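Local coordinates for Abbfa_003403 (Acinetobacter baumannii, PDB 4ZXH), which is a four-domain nonribosomal peptide synthetase that probably activates an amino acid, carries it on phosphopantetheine, condenses it and releases the product, at residues A354-F359 with L401-E406; A557-D562 with Q571-D576; A1167-N1172 with D1281-D1286. All coordinates share one frame; numbering follows the deposited sequence.

Interaction 1 (A354-F359 with L401-E406); sequences AQIGMF and LDITLE. With PNS (4'-phosphopantetheine), chain B.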
loop_
_atom_site.group_PDB
_atom_site.type_symbol
_atom_site.label_atom_id
_atom_site.label_comp_id
_atom_site.label_asym_id
_atom_site.label_seq_id
_atom_site.Cartn_x
_atom_site.Cartn_y
_atom_site.Cartn_z
ATOM N N ALA A 354 14.136 -1.363 6.827
ATOM C CA ALA A 354 14.996 -0.697 5.847
ATOM C C ALA A 354 14.621 -1.067 4.415
ATOM O O ALA A 354 14.388 -2.244 4.106
ATOM C CB ALA A 354 16.455 -1.046 6.102
ATOM N N GLN A 355 14.584 -0.071 3.541
ATOM C CA GLN A 355 14.289 -0.317 2.137
ATOM C C GLN A 355 15.400 0.191 1.220
ATOM O O GLN A 355 15.272 0.157 0.002
ATOM C CB GLN A 355 12.971 0.336 1.756
ATOM C CG GLN A 355 11.787 -0.135 2.592
ATOM C CD GLN A 355 11.603 0.653 3.872
ATOM O OE1 GLN A 355 11.732 1.884 3.888
ATOM N NE2 GLN A 355 11.309 -0.054 4.962
ATOM N N ILE A 356 16.470 0.689 1.830
ATOM C CA ILE A 356 17.615 1.235 1.128
ATOM C C ILE A 356 18.833 0.482 1.622
ATOM O O ILE A 356 18.957 0.244 2.826
ATOM C CB ILE A 356 17.818 2.751 1.398
ATOM C CG1 ILE A 356 16.498 3.513 1.319
ATOM C CG2 ILE A 356 18.875 3.344 0.448
ATOM C CD1 ILE A 356 15.841 3.428 -0.010
ATOM N N GLY A 357 19.739 0.117 0.723
ATOM C CA GLY A 357 20.913 -0.626 1.145
ATOM C C GLY A 357 22.205 -0.117 0.547
ATOM O O GLY A 357 22.219 0.568 -0.478
ATOM N N MET A 358 23.304 -0.443 1.210
ATOM C CA MET A 358 24.602 -0.215 0.636
ATOM C C MET A 358 25.565 -1.346 0.973
ATOM O O MET A 358 25.808 -1.625 2.152
ATOM C CB MET A 358 25.181 1.100 1.110
ATOM C CG MET A 358 26.645 1.175 0.754
ATOM S SD MET A 358 27.390 2.746 1.080
ATOM C CE MET A 358 29.088 2.300 0.788
ATOM N N PHE A 359 26.104 -1.990 -0.068
ATOM C CA PHE A 359 27.043 -3.102 0.100
ATOM C C PHE A 359 28.388 -2.592 -0.307
ATOM O O PHE A 359 28.510 -1.927 -1.333
ATOM C CB PHE A 359 26.725 -4.345 -0.772
ATOM C CG PHE A 359 25.298 -4.819 -0.724
ATOM C CD1 PHE A 359 24.441 -4.449 0.294
ATOM C CD2 PHE A 359 24.821 -5.662 -1.714
ATOM C CE1 PHE A 359 23.122 -4.891 0.316
ATOM C CE2 PHE A 359 23.500 -6.119 -1.698
ATOM C CZ PHE A 359 22.650 -5.733 -0.674
ATOM N N LEU A 401 15.843 -4.755 -2.538
ATOM C CA LEU A 401 15.357 -3.572 -1.842
ATOM C C LEU A 401 14.786 -2.562 -2.818
ATOM O O LEU A 401 14.656 -2.852 -3.998
ATOM C CB LEU A 401 16.478 -2.944 -1.029
ATOM C CG LEU A 401 17.083 -3.818 0.071
ATOM C CD1 LEU A 401 18.245 -3.066 0.718
ATOM C CD2 LEU A 401 16.013 -4.210 1.104
ATOM N N ASP A 402 14.425 -1.383 -2.320
ATOM C CA ASP A 402 13.922 -0.317 -3.178
ATOM C C ASP A 402 15.074 0.238 -3.987
ATOM O O ASP A 402 14.948 0.491 -5.194
ATOM C CB ASP A 402 13.268 0.799 -2.363
ATOM C CG ASP A 402 11.877 0.441 -1.885
ATOM O OD1 ASP A 402 11.504 -0.748 -1.959
ATOM O OD2 ASP A 402 11.148 1.354 -1.435
ATOM N N ILE A 403 16.196 0.412 -3.293
ATOM C CA ILE A 403 17.448 0.909 -3.855
ATOM C C ILE A 403 18.600 0.181 -3.175
ATOM O O ILE A 403 18.563 -0.032 -1.957
ATOM C CB ILE A 403 17.636 2.429 -3.625
ATOM C CG1 ILE A 403 16.520 3.238 -4.251
ATOM C CG2 ILE A 403 18.901 2.918 -4.257
ATOM C CD1 ILE A 403 16.590 4.703 -3.858
ATOM N N THR A 404 19.619 -0.196 -3.938
ATOM C CA THR A 404 20.858 -0.664 -3.342
ATOM C C THR A 404 22.071 -0.079 -4.069
ATOM O O THR A 404 22.207 -0.221 -5.280
ATOM C CB THR A 404 20.990 -2.205 -3.362
ATOM O OG1 THR A 404 19.909 -2.812 -2.649
ATOM C CG2 THR A 404 22.297 -2.621 -2.719
ATOM N N LEU A 405 22.954 0.559 -3.315
ATOM C CA LEU A 405 24.240 1.012 -3.829
ATOM C C LEU A 405 25.322 -0.051 -3.596
ATOM O O LEU A 405 25.589 -0.432 -2.454
ATOM C CB LEU A 405 24.637 2.330 -3.160
ATOM C CG LEU A 405 25.942 2.964 -3.601
ATOM C CD1 LEU A 405 25.803 3.334 -5.061
ATOM C CD2 LEU A 405 26.220 4.188 -2.759
ATOM N N GLU A 406 25.944 -0.530 -4.669
ATOM C CA GLU A 406 27.015 -1.520 -4.542
ATOM C C GLU A 406 28.358 -0.945 -4.986
ATOM O O GLU A 406 28.510 -0.522 -6.130
ATOM C CB GLU A 406 26.685 -2.772 -5.355
ATOM C CG GLU A 406 25.347 -3.372 -5.015
ATOM C CD GLU A 406 25.109 -4.714 -5.687
ATOM O OE1 GLU A 406 25.886 -5.069 -6.609
ATOM O OE2 GLU A 406 24.132 -5.406 -5.296
HETATM O O23 PNS B . 8.454 -10.221 8.842
HETATM P P24 PNS B . 9.219 -11.314 9.541
HETATM O O25 PNS B . 9.164 -11.379 11.043
HETATM O O27 PNS B . 10.758 -11.088 9.111
HETATM C C28 PNS B . 11.124 -11.030 7.736
HETATM C C29 PNS B . 12.631 -10.878 7.636
HETATM C C30 PNS B . 13.219 -12.080 8.377
HETATM C C31 PNS B . 13.053 -9.568 8.303
HETATM C C32 PNS B . 13.043 -10.834 6.157
HETATM O O33 PNS B . 12.140 -9.938 5.489
HETATM C C34 PNS B . 14.489 -10.400 6.011
HETATM O O35 PNS B . 15.420 -11.050 6.485
HETATM N N36 PNS B . 14.746 -9.287 5.338
HETATM C C37 PNS B . 16.098 -8.787 5.146
HETATM C C38 PNS B . 16.358 -8.725 3.641
HETATM C C39 PNS B . 17.806 -8.997 3.371
HETATM O O40 PNS B . 18.422 -9.820 4.032
HETATM N N41 PNS B . 18.313 -8.276 2.381
HETATM C C42 PNS B . 19.661 -8.296 1.865
HETATM C C43 PNS B . 19.682 -7.043 1.014
HETATM S S44 PNS B . 20.429 -5.735 1.996
#

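Interaction 2 (A557-D562 with Q571-D576); sequences AYVPLD and QNIIED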
loop_
_atom_site.group_PDB
_atom_site.type_symbol
_atom_site.label_atom_id
_atom_site.label_comp_id
_atom_site.label_asym_id
_atom_site.label_seq_id
_atom_site.Cartn_x
_atom_site.Cartn_y
_atom_site.Cartn_z
ATOM N N ALA A 557 -12.968 48.764 -14.103
ATOM C CA ALA A 557 -12.702 47.368 -13.788
ATOM C C ALA A 557 -13.932 46.842 -13.074
ATOM O O ALA A 557 -14.586 47.592 -12.344
ATOM C CB ALA A 557 -11.480 47.222 -12.926
ATOM N N TYR A 558 -14.277 45.573 -13.283
ATOM C CA TYR A 558 -15.444 45.054 -12.589
ATOM C C TYR A 558 -15.043 44.171 -11.426
ATOM O O TYR A 558 -13.969 43.577 -11.410
ATOM C CB TYR A 558 -16.377 44.305 -13.542
ATOM C CG TYR A 558 -15.805 43.052 -14.142
ATOM C CD1 TYR A 558 -15.065 43.096 -15.310
ATOM C CD2 TYR A 558 -16.020 41.818 -13.542
ATOM C CE1 TYR A 558 -14.543 41.948 -15.864
ATOM C CE2 TYR A 558 -15.511 40.657 -14.087
ATOM C CZ TYR A 558 -14.772 40.724 -15.248
ATOM O OH TYR A 558 -14.258 39.566 -15.789
ATOM N N VAL A 559 -15.918 44.128 -10.435
ATOM C CA VAL A 559 -15.786 43.239 -9.295
ATOM C C VAL A 559 -16.965 42.270 -9.270
ATOM O O VAL A 559 -18.100 42.682 -9.029
ATOM C CB VAL A 559 -15.746 44.034 -8.004
ATOM C CG1 VAL A 559 -15.501 43.116 -6.820
ATOM C CG2 VAL A 559 -14.684 45.115 -8.110
ATOM N N PRO A 560 -16.709 40.982 -9.548
ATOM C CA PRO A 560 -17.800 40.002 -9.634
ATOM C C PRO A 560 -18.542 39.792 -8.315
ATOM O O PRO A 560 -17.950 39.349 -7.333
ATOM C CB PRO A 560 -17.081 38.716 -10.050
ATOM C CG PRO A 560 -15.843 39.172 -10.708
ATOM C CD PRO A 560 -15.421 40.397 -9.946
ATOM N N LEU A 561 -19.831 40.108 -8.305
ATOM C CA LEU A 561 -20.695 39.770 -7.182
ATOM C C LEU A 561 -21.781 38.804 -7.649
ATOM O O LEU A 561 -22.884 39.211 -8.004
ATOM C CB LEU A 561 -21.307 41.027 -6.576
ATOM C CG LEU A 561 -20.268 42.045 -6.115
ATOM C CD1 LEU A 561 -20.841 43.426 -6.116
ATOM C CD2 LEU A 561 -19.760 41.675 -4.739
ATOM N N ASP A 562 -21.442 37.521 -7.692
ATOM C CA ASP A 562 -22.384 36.506 -8.136
ATOM C C ASP A 562 -23.531 36.458 -7.140
ATOM O O ASP A 562 -23.306 36.201 -5.955
ATOM C CB ASP A 562 -21.685 35.149 -8.255
ATOM C CG ASP A 562 -22.549 34.088 -8.918
ATOM O OD1 ASP A 562 -23.800 34.168 -8.860
ATOM O OD2 ASP A 562 -21.962 33.154 -9.500
ATOM N N GLN A 571 -21.169 40.858 0.904
ATOM C CA GLN A 571 -20.924 42.066 1.678
ATOM C C GLN A 571 -19.429 42.274 1.977
ATOM O O GLN A 571 -18.909 43.382 1.780
ATOM C CB GLN A 571 -21.748 42.050 2.960
ATOM C CG GLN A 571 -23.207 42.371 2.681
ATOM C CD GLN A 571 -24.114 42.204 3.888
ATOM O OE1 GLN A 571 -23.742 41.588 4.899
ATOM N NE2 GLN A 571 -25.329 42.751 3.781
ATOM N N ASN A 572 -18.736 41.223 2.414
ATOM C CA ASN A 572 -17.287 41.302 2.638
ATOM C C ASN A 572 -16.516 41.790 1.404
ATOM O O ASN A 572 -15.542 42.545 1.526
ATOM C CB ASN A 572 -16.723 39.946 3.079
ATOM C CG ASN A 572 -17.082 39.596 4.514
ATOM O OD1 ASN A 572 -17.541 40.450 5.287
ATOM N ND2 ASN A 572 -16.850 38.340 4.886
ATOM N N ILE A 573 -16.946 41.362 0.219
ATOM C CA ILE A 573 -16.342 41.842 -1.009
ATOM C C ILE A 573 -16.628 43.340 -1.220
ATOM O O ILE A 573 -15.714 44.114 -1.538
ATOM C CB ILE A 573 -16.831 41.046 -2.224
ATOM C CG1 ILE A 573 -16.492 39.566 -2.053
ATOM C CG2 ILE A 573 -16.215 41.582 -3.518
ATOM C CD1 ILE A 573 -16.779 38.730 -3.293
ATOM N N ILE A 574 -17.888 43.739 -1.032
ATOM C CA ILE A 574 -18.281 45.136 -1.214
ATOM C C ILE A 574 -17.388 46.031 -0.386
ATOM O O ILE A 574 -16.867 47.019 -0.887
ATOM C CB ILE A 574 -19.742 45.421 -0.783
ATOM C CG1 ILE A 574 -20.762 44.526 -1.506
ATOM C CG2 ILE A 574 -20.064 46.889 -0.983
ATOM C CD1 ILE A 574 -20.776 44.691 -2.963
ATOM N N GLU A 575 -17.202 45.650 0.881
ATOM C CA GLU A 575 -16.513 46.471 1.865
ATOM C C GLU A 575 -15.021 46.648 1.567
ATOM O O GLU A 575 -14.458 47.733 1.763
ATOM C CB GLU A 575 -16.691 45.870 3.256
ATOM C CG GLU A 575 -16.110 46.739 4.361
ATOM C CD GLU A 575 -16.501 46.278 5.753
ATOM O OE1 GLU A 575 -16.940 45.116 5.903
ATOM O OE2 GLU A 575 -16.388 47.093 6.698
ATOM N N ASP A 576 -14.384 45.576 1.107
ATOM C CA ASP A 576 -12.963 45.602 0.789
ATOM C C ASP A 576 -12.707 46.320 -0.544
ATOM O O ASP A 576 -11.739 47.080 -0.677
ATOM C CB ASP A 576 -12.416 44.169 0.751
ATOM C CG ASP A 576 -10.920 44.099 0.432
ATOM O OD1 ASP A 576 -10.078 44.361 1.327
ATOM O OD2 ASP A 576 -10.586 43.756 -0.721
#

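Interaction 3 (A1167-N1172 with D1281-D1286); sequences APIPEN and DQLVKD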
loop_
_atom_site.group_PDB
_atom_site.type_symbol
_atom_site.label_atom_id
_atom_site.label_comp_id
_atom_site.label_asym_id
_atom_site.label_seq_id
_atom_site.Cartn_x
_atom_site.Cartn_y
_atom_site.Cartn_z
ATOM N N ALA A 1167 -29.196 -36.205 33.378
ATOM C CA ALA A 1167 -29.005 -37.638 33.285
ATOM C C ALA A 1167 -29.914 -38.161 32.189
ATOM O O ALA A 1167 -31.026 -37.649 32.014
ATOM C CB ALA A 1167 -29.305 -38.321 34.628
ATOM N N PRO A 1168 -29.436 -39.162 31.431
ATOM C CA PRO A 1168 -30.212 -39.789 30.350
ATOM C C PRO A 1168 -31.330 -40.687 30.888
ATOM O O PRO A 1168 -31.231 -41.911 30.856
ATOM C CB PRO A 1168 -29.160 -40.598 29.596
ATOM C CG PRO A 1168 -28.146 -40.934 30.619
ATOM C CD PRO A 1168 -28.092 -39.758 31.561
ATOM N N ILE A 1169 -32.384 -40.067 31.399
ATOM C CA ILE A 1169 -33.538 -40.798 31.894
ATOM C C ILE A 1169 -34.786 -40.133 31.300
ATOM O O ILE A 1169 -34.743 -38.965 30.926
ATOM C CB ILE A 1169 -33.573 -40.820 33.444
ATOM C CG1 ILE A 1169 -33.778 -39.405 34.017
ATOM C CG2 ILE A 1169 -32.297 -41.476 34.005
ATOM C CD1 ILE A 1169 -34.066 -39.387 35.515
ATOM N N PRO A 1170 -35.884 -40.883 31.166
ATOM C CA PRO A 1170 -37.131 -40.387 30.558
ATOM C C PRO A 1170 -37.664 -39.027 31.049
ATOM O O PRO A 1170 -38.037 -38.222 30.197
ATOM C CB PRO A 1170 -38.124 -41.507 30.894
ATOM C CG PRO A 1170 -37.299 -42.738 30.813
ATOM C CD PRO A 1170 -35.942 -42.341 31.393
ATOM N N GLU A 1171 -37.714 -38.781 32.362
ATOM C CA GLU A 1171 -38.133 -37.480 32.913
ATOM C C GLU A 1171 -37.457 -36.271 32.240
ATOM O O GLU A 1171 -38.021 -35.179 32.177
ATOM C CB GLU A 1171 -37.816 -37.384 34.408
ATOM C CG GLU A 1171 -38.475 -38.355 35.353
ATOM C CD GLU A 1171 -37.701 -39.663 35.534
ATOM O OE1 GLU A 1171 -37.104 -40.181 34.557
ATOM O OE2 GLU A 1171 -37.667 -40.151 36.687
ATOM N N ASN A 1172 -36.229 -36.465 31.774
ATOM C CA ASN A 1172 -35.392 -35.354 31.332
ATOM C C ASN A 1172 -35.437 -35.079 29.846
ATOM O O ASN A 1172 -34.773 -34.149 29.357
ATOM C CB ASN A 1172 -33.937 -35.604 31.717
ATOM C CG ASN A 1172 -33.721 -35.576 33.194
ATOM O OD1 ASN A 1172 -34.603 -35.172 33.963
ATOM N ND2 ASN A 1172 -32.528 -35.983 33.613
ATOM N N ASP A 1281 -28.855 -39.667 40.373
ATOM C CA ASP A 1281 -29.090 -40.573 41.487
ATOM C C ASP A 1281 -29.819 -41.853 41.056
ATOM O O ASP A 1281 -29.893 -42.804 41.826
ATOM C CB ASP A 1281 -29.883 -39.875 42.607
ATOM C CG ASP A 1281 -31.188 -39.248 42.123
ATOM O OD1 ASP A 1281 -31.210 -38.671 41.015
ATOM O OD2 ASP A 1281 -32.205 -39.347 42.845
ATOM N N GLN A 1282 -30.361 -41.884 39.838
ATOM C CA GLN A 1282 -31.096 -43.063 39.385
ATOM C C GLN A 1282 -30.211 -43.962 38.527
ATOM O O GLN A 1282 -30.637 -45.029 38.087
ATOM C CB GLN A 1282 -32.339 -42.669 38.589
ATOM C CG GLN A 1282 -33.245 -41.638 39.243
ATOM C CD GLN A 1282 -34.541 -41.440 38.469
ATOM O OE1 GLN A 1282 -34.774 -42.087 37.450
ATOM N NE2 GLN A 1282 -35.369 -40.510 38.926
ATOM N N LEU A 1283 -28.979 -43.525 38.290
ATOM C CA LEU A 1283 -28.048 -44.265 37.449
ATOM C C LEU A 1283 -26.780 -44.617 38.198
ATOM O O LEU A 1283 -26.201 -45.678 37.982
ATOM C CB LEU A 1283 -27.679 -43.457 36.205
ATOM C CG LEU A 1283 -28.789 -43.226 35.195
ATOM C CD1 LEU A 1283 -28.244 -42.482 33.996
ATOM C CD2 LEU A 1283 -29.403 -44.556 34.790
ATOM N N VAL A 1284 -26.332 -43.711 39.059
ATOM C CA VAL A 1284 -25.064 -43.893 39.757
ATOM C C VAL A 1284 -25.293 -43.926 41.262
ATOM O O VAL A 1284 -26.047 -43.115 41.793
ATOM C CB VAL A 1284 -24.078 -42.781 39.392
ATOM C CG1 VAL A 1284 -22.745 -43.024 40.059
ATOM C CG2 VAL A 1284 -23.924 -42.706 37.866
ATOM N N LYS A 1285 -24.669 -44.873 41.950
ATOM C CA LYS A 1285 -24.986 -45.087 43.359
ATOM C C LYS A 1285 -23.944 -44.508 44.312
ATOM O O LYS A 1285 -24.237 -43.589 45.083
ATOM C CB LYS A 1285 -25.157 -46.584 43.642
ATOM N N ASP A 1286 -22.731 -45.048 44.256
ATOM C CA ASP A 1286 -21.735 -44.763 45.278
ATOM C C ASP A 1286 -20.588 -43.878 44.774
ATOM O O ASP A 1286 -19.886 -43.249 45.564
ATOM C CB ASP A 1286 -21.184 -46.084 45.841
#

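Interaction 1 (A354-F359 with L401-E406)
Thr404 has CG2 anti to its backbone N (OG1 at chi1 -59°), and Phe359 has CG anti to its carbonyl carbon (chi1 -49°); together these torsions set the methyl over the phenyl ring. The two residues belong to neighbouring parallel strands, 356-360 and 403-411, in a mixed sheet of the condensation domain. CG2 sits 3.7 Å from the Phe359 ring centroid, almost on the ring normal, a CH-pi contact over one face, although the ring itself is poorly ordered. Glu406 runs alongside Phe359, and its OE2 also forms a salt bridge with Lys420 on strand 414-422.

Gly357 binds the backbones together, with its N donating to Ile403 O at 2.9 Å and its O accepting from Leu405 N. Phe359 N then continues the pattern to Leu405 O, nearly along the C=O axis. Where the strands begin, Gln355 O accepts from Asp402 N at 2.9 Å and, weakly, from Ile403 N. The Asp402 carboxylate turns elsewhere, its OD2 meeting both His213 and Arg221.

On the sheet face of Ile356 and Met358, Ile356 and Ile403 point the same way, their CD1 atoms 4.1 Å apart, under helices 255-271 and 428-447. The face of Phe359 and Thr404 is turned to the pantetheine arm, consistent with a place in the condensation-domain tunnel that receives the carrier's thiol. Leu401, extended at chi2 (176°), carries its CD1 to 3.5 Å from Gly357 N. That methyl is also 3.7 Å from PNS S44, while the same sulfur lies at the Phe359 ring edge, 3.3 Å from CE1.

Interaction 2 (A557-D562 with Q571-D576)
The one aromatic ring of these segments, Tyr558, stands aside from the contact, which is made by branched aliphatic side chains. It packs instead against Ile548 and Ile551 of helix 543-553; the puckered Pro560 ring, on a residue whose CB is directed away from the helix, lies against Met625, Tyr669 and Ala670. One aromatic from outside, Tyr626 of strand 621-627, touches both Val559 and Ile573 and gives its OH a hydrogen-bonding partner in Asp576 OD2.

Ile573 is the middle of the contact. Its CG2, anti to the backbone N, points between Val559 and Leu561, which both direct their CB atoms toward the helix from alternate positions of the chain. Val559 CG1, likewise anti to its own N (chi1 -176°), comes within 3.7 Å of Ile573 CG2. Leu561 CD2 reaches the same methyl at 3.8 Å, so a single branch of the isoleucine meets two residues. In each pair the side chains slide past one another in opposite directions.

Topologically this is the first half of a beta-alpha-beta crossover: strand 557-560 leads through helix 567-577 to strand 581-584, and strand 533-537 lies between the two parallel strands. The sheet belongs to the AMP-binding domain of the ANL clan, and the contact packs the connecting helix onto it.

Ile574 enters differently. Its CB is not directed at the strand, but the bend at chi2 (-61°) swings CD1 back toward Leu561. The two side chains cross at about a right angle, with Ile574 CD1 placed against both prongs of the leucine, 3.4 Å from Leu561 CD1 and 3.6 Å from Leu561 CD2.

Interaction 3 (A1167-N1172 with D1281-D1286)
Glu1171 and Gln1282 reach toward each other tip to tip, with their carboxylate and amide planes turned 52° apart. Gln1282 NE2 donates to Glu1171 OE2 at 3.2 Å; the acceptor lies close to the amide plane, but the nitrogen comes from above the carboxylate plane. An extended chain beyond CG carries the glutamine out to this meeting, whereas Glu1171 gets there through a bend at chi2 (88°). Ile1169 crosses Gln1282 at about a right angle and lays CD1 over one face of the amide, 3.4 Å from OE1, while the bond to Glu1171 leaves NE2 close to the amide plane.

Both segments are loops of the thioesterase domain, an alpha/beta-hydrolase fold: 1167-1172 follows strand 1157-1163, whereas the loop 1281-1286 leads into strand 1288-1293. Deeper in, Leu1283 and Ile1169 slide past each other in opposite directions, CG2 of the isoleucine 4.1 Å from Leu1283 CG. Leu1283 CD1 rests against the Pro1168 ring, 3.7 Å from CD. Pro1168 is the centre of an inverse gamma turn, closed by Ile1169 N bonding to Ala1167 O. That same oxygen takes a second bond on a lone pair, from Asn1172 ND2 at 2.8 Å.

Along the chain the three contacts come in series, each closing before the next opens, and each belongs to a different catalytic unit: interaction 1 to the condensation domain, interaction 2 to the AMP-binding domain and interaction 3 to the thioesterase domain. They share no sheet or helix. Their centres stand about 57 Å (1 and 2), about 74 Å (1 and 3) and about 94 Å (2 and 3) apart, and even the nearest atoms of interactions 1 and 2 are about 46 Å from each other. Of the three, interaction 1 alone meets the phosphopantetheine, so in this holo structure the carrier's arm is delivered to the condensation domain, well away from the other two.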